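Local coordinates for protein bile salt hydrolase/transferase (Clostridium perfringens, PDB 2BJF) that hydrolyses the amide bond of glycine- and taurine-conjugated bile salts, releasing free bile acids, and also acts as a bile acid amine N-acyltransferase, at residues Y52-M57 and D69-K74. Numbering follows the deposited sequence.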
loop_
_atom_site.group_PDB
_atom_site.type_symbol
_atom_site.label_atom_id
_atom_site.label_comp_id
_atom_site.label_asym_id
_atom_site.label_seq_id
_atom_site.Cartn_x
_atom_site.Cartn_y
_atom_site.Cartn_z
ATOM N N TYR A 52 29.229 -26.980 25.869
ATOM C CA TYR A 52 29.928 -25.844 25.277
ATOM C C TYR A 52 29.666 -24.562 26.060
ATOM O O TYR A 52 28.596 -24.394 26.654
ATOM C CB TYR A 52 29.503 -25.659 23.816
ATOM C CG TYR A 52 29.715 -26.883 22.948
ATOM C CD1 TYR A 52 30.995 -27.392 22.724
ATOM C CD2 TYR A 52 28.635 -27.529 22.344
ATOM C CE1 TYR A 52 31.197 -28.514 21.927
ATOM C CE2 TYR A 52 28.826 -28.654 21.541
ATOM C CZ TYR A 52 30.110 -29.140 21.340
ATOM O OH TYR A 52 30.307 -30.249 20.549
ATOM N N ALA A 53 30.654 -23.669 26.060
ATOM C CA ALA A 53 30.518 -22.351 26.676
ATOM C C ALA A 53 29.526 -21.503 25.886
ATOM O O ALA A 53 29.452 -21.614 24.664
ATOM C CB ALA A 53 31.866 -21.659 26.756
ATOM N N VAL A 54 28.773 -20.664 26.594
ATOM C CA VAL A 54 27.673 -19.892 26.009
ATOM C C VAL A 54 27.809 -18.404 26.340
ATOM O O VAL A 54 28.207 -18.045 27.449
ATOM C CB VAL A 54 26.294 -20.417 26.513
ATOM C CG1 VAL A 54 25.143 -19.573 25.980
ATOM C CG2 VAL A 54 26.095 -21.884 26.129
ATOM N N LEU A 55 27.481 -17.550 25.370
ATOM C CA LEU A 55 27.400 -16.105 25.588
ATOM C C LEU A 55 26.174 -15.526 24.889
ATOM O O LEU A 55 25.945 -15.791 23.708
ATOM C CB LEU A 55 28.666 -15.397 25.091
ATOM C CG LEU A 55 28.727 -13.874 25.291
ATOM C CD1 LEU A 55 28.895 -13.518 26.763
ATOM C CD2 LEU A 55 29.842 -13.253 24.462
ATOM N N GLY A 56 25.394 -14.734 25.621
ATOM C CA GLY A 56 24.234 -14.064 25.037
ATOM C C GLY A 56 23.452 -13.189 25.993
ATOM O O GLY A 56 23.783 -13.088 27.175
ATOM N N MET A 57 22.413 -12.543 25.470
ATOM C CA MET A 57 21.526 -11.723 26.286
ATOM C C MET A 57 20.489 -12.598 26.969
ATOM O O MET A 57 19.868 -13.453 26.336
ATOM C CB MET A 57 20.824 -10.662 25.434
ATOM C CG MET A 57 20.149 -9.557 26.243
ATOM S SD MET A 57 21.317 -8.354 26.914
ATOM C CE MET A 57 21.688 -7.392 25.447
ATOM N N ASP A 69 18.710 -14.366 23.236
ATOM C CA ASP A 69 19.525 -14.725 22.075
ATOM C C ASP A 69 20.968 -14.923 22.517
ATOM O O ASP A 69 21.419 -14.304 23.482
ATOM C CB ASP A 69 19.444 -13.676 20.957
ATOM C CG ASP A 69 19.684 -12.263 21.453
ATOM O OD1 ASP A 69 18.724 -11.644 21.952
ATOM O OD2 ASP A 69 20.826 -11.772 21.330
ATOM N N GLY A 70 21.684 -15.790 21.812
ATOM C CA GLY A 70 23.067 -16.078 22.159
ATOM C C GLY A 70 23.762 -17.010 21.192
ATOM O O GLY A 70 23.189 -17.423 20.182
ATOM N N MET A 71 25.010 -17.332 21.510
ATOM C CA MET A 71 25.796 -18.266 20.717
ATOM C C MET A 71 26.663 -19.121 21.628
ATOM O O MET A 71 26.819 -18.816 22.813
ATOM C CB MET A 71 26.681 -17.513 19.720
ATOM C CG MET A 71 27.714 -16.622 20.380
ATOM S SD MET A 71 28.731 -15.714 19.216
ATOM C CE MET A 71 29.012 -14.260 20.205
ATOM N N ASN A 72 27.222 -20.192 21.073
ATOM C CA ASN A 72 28.241 -20.956 21.786
ATOM C C ASN A 72 29.631 -20.821 21.152
ATOM O O ASN A 72 29.796 -20.174 20.113
ATOM C CB ASN A 72 27.819 -22.425 21.985
ATOM C CG ASN A 72 27.746 -23.216 20.686
ATOM O OD1 ASN A 72 28.427 -22.915 19.705
ATOM N ND2 ASN A 72 26.922 -24.258 20.690
ATOM N N GLU A 73 30.620 -21.439 21.795
ATOM C CA GLU A 73 32.020 -21.381 21.366
ATOM C C GLU A 73 32.290 -22.024 20.003
ATOM O O GLU A 73 33.359 -21.824 19.420
ATOM C CB GLU A 73 32.905 -22.046 22.420
ATOM C CG GLU A 73 32.506 -23.484 22.725
ATOM C CD GLU A 73 33.504 -24.186 23.613
ATOM O OE1 GLU A 73 34.613 -24.501 23.132
ATOM O OE2 GLU A 73 33.171 -24.430 24.790
ATOM N N LYS A 74 31.329 -22.805 19.511
ATOM C CA LYS A 74 31.483 -23.530 18.249
ATOM C C LYS A 74 30.923 -22.756 17.057
ATOM O O LYS A 74 31.045 -23.193 15.910
ATOM C CB LYS A 74 30.825 -24.915 18.334
ATOM C CG LYS A 74 31.306 -25.799 19.493
ATOM C CD LYS A 74 32.817 -26.039 19.486
ATOM C CE LYS A 74 33.246 -26.984 18.375
ATOM N NZ LYS A 74 34.701 -27.290 18.455
#
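Antiparallel pairing of 54-57 with 70-72 is centred on Leu55 and Met71, whose two backbone hydrogen bonds (Leu55 N to Met71 O, 2.9 Å; Met71 N to Leu55 O, 2.8 Å) are nearly straight. At the non-hydrogen-bonded pair Gly56-Gly70 the CA atoms close to 3.7 Å, a spacing that leaves no room for a CB on Gly56. Leu55 and Met71 project from the same face and touch only at their tips, Leu55 CD2 lying 4.5 Å from Met71 CE. Beyond Val54 and Asn72 one more backbone bond, Glu73 N to Ala53 O (3.1 Å), continues the ladder, reinforced by side chains. Glu73, chi1 p with an extended chi2, turns back so that OE2 accepts from Ala53 N at 2.9 Å, while OE1 forms a salt bridge with Arg35. Lys74, chi1 to chi3 all m, sets CG over one face of the Tyr52 ring, 3.7 Å from the centroid (CH-pi); beyond CG the chain leads away. Asn72 OD1 accepts from Lys74 N (2.9 Å), an Asx turn at the strand exit, and its ND2 donates to Leu110 O. At the other end, the carboxylate of Asp69 meets Tyr278 and Arg18, a deoxycholate-binding residue, tying this corner to the bile-acid site of the Ntn-hydrolase fold. The pair lies between strands 29-33 and 77-82 of one sheet, and the Leu55, Met57 and Met71 side chains pack against strand 288-293 of the other.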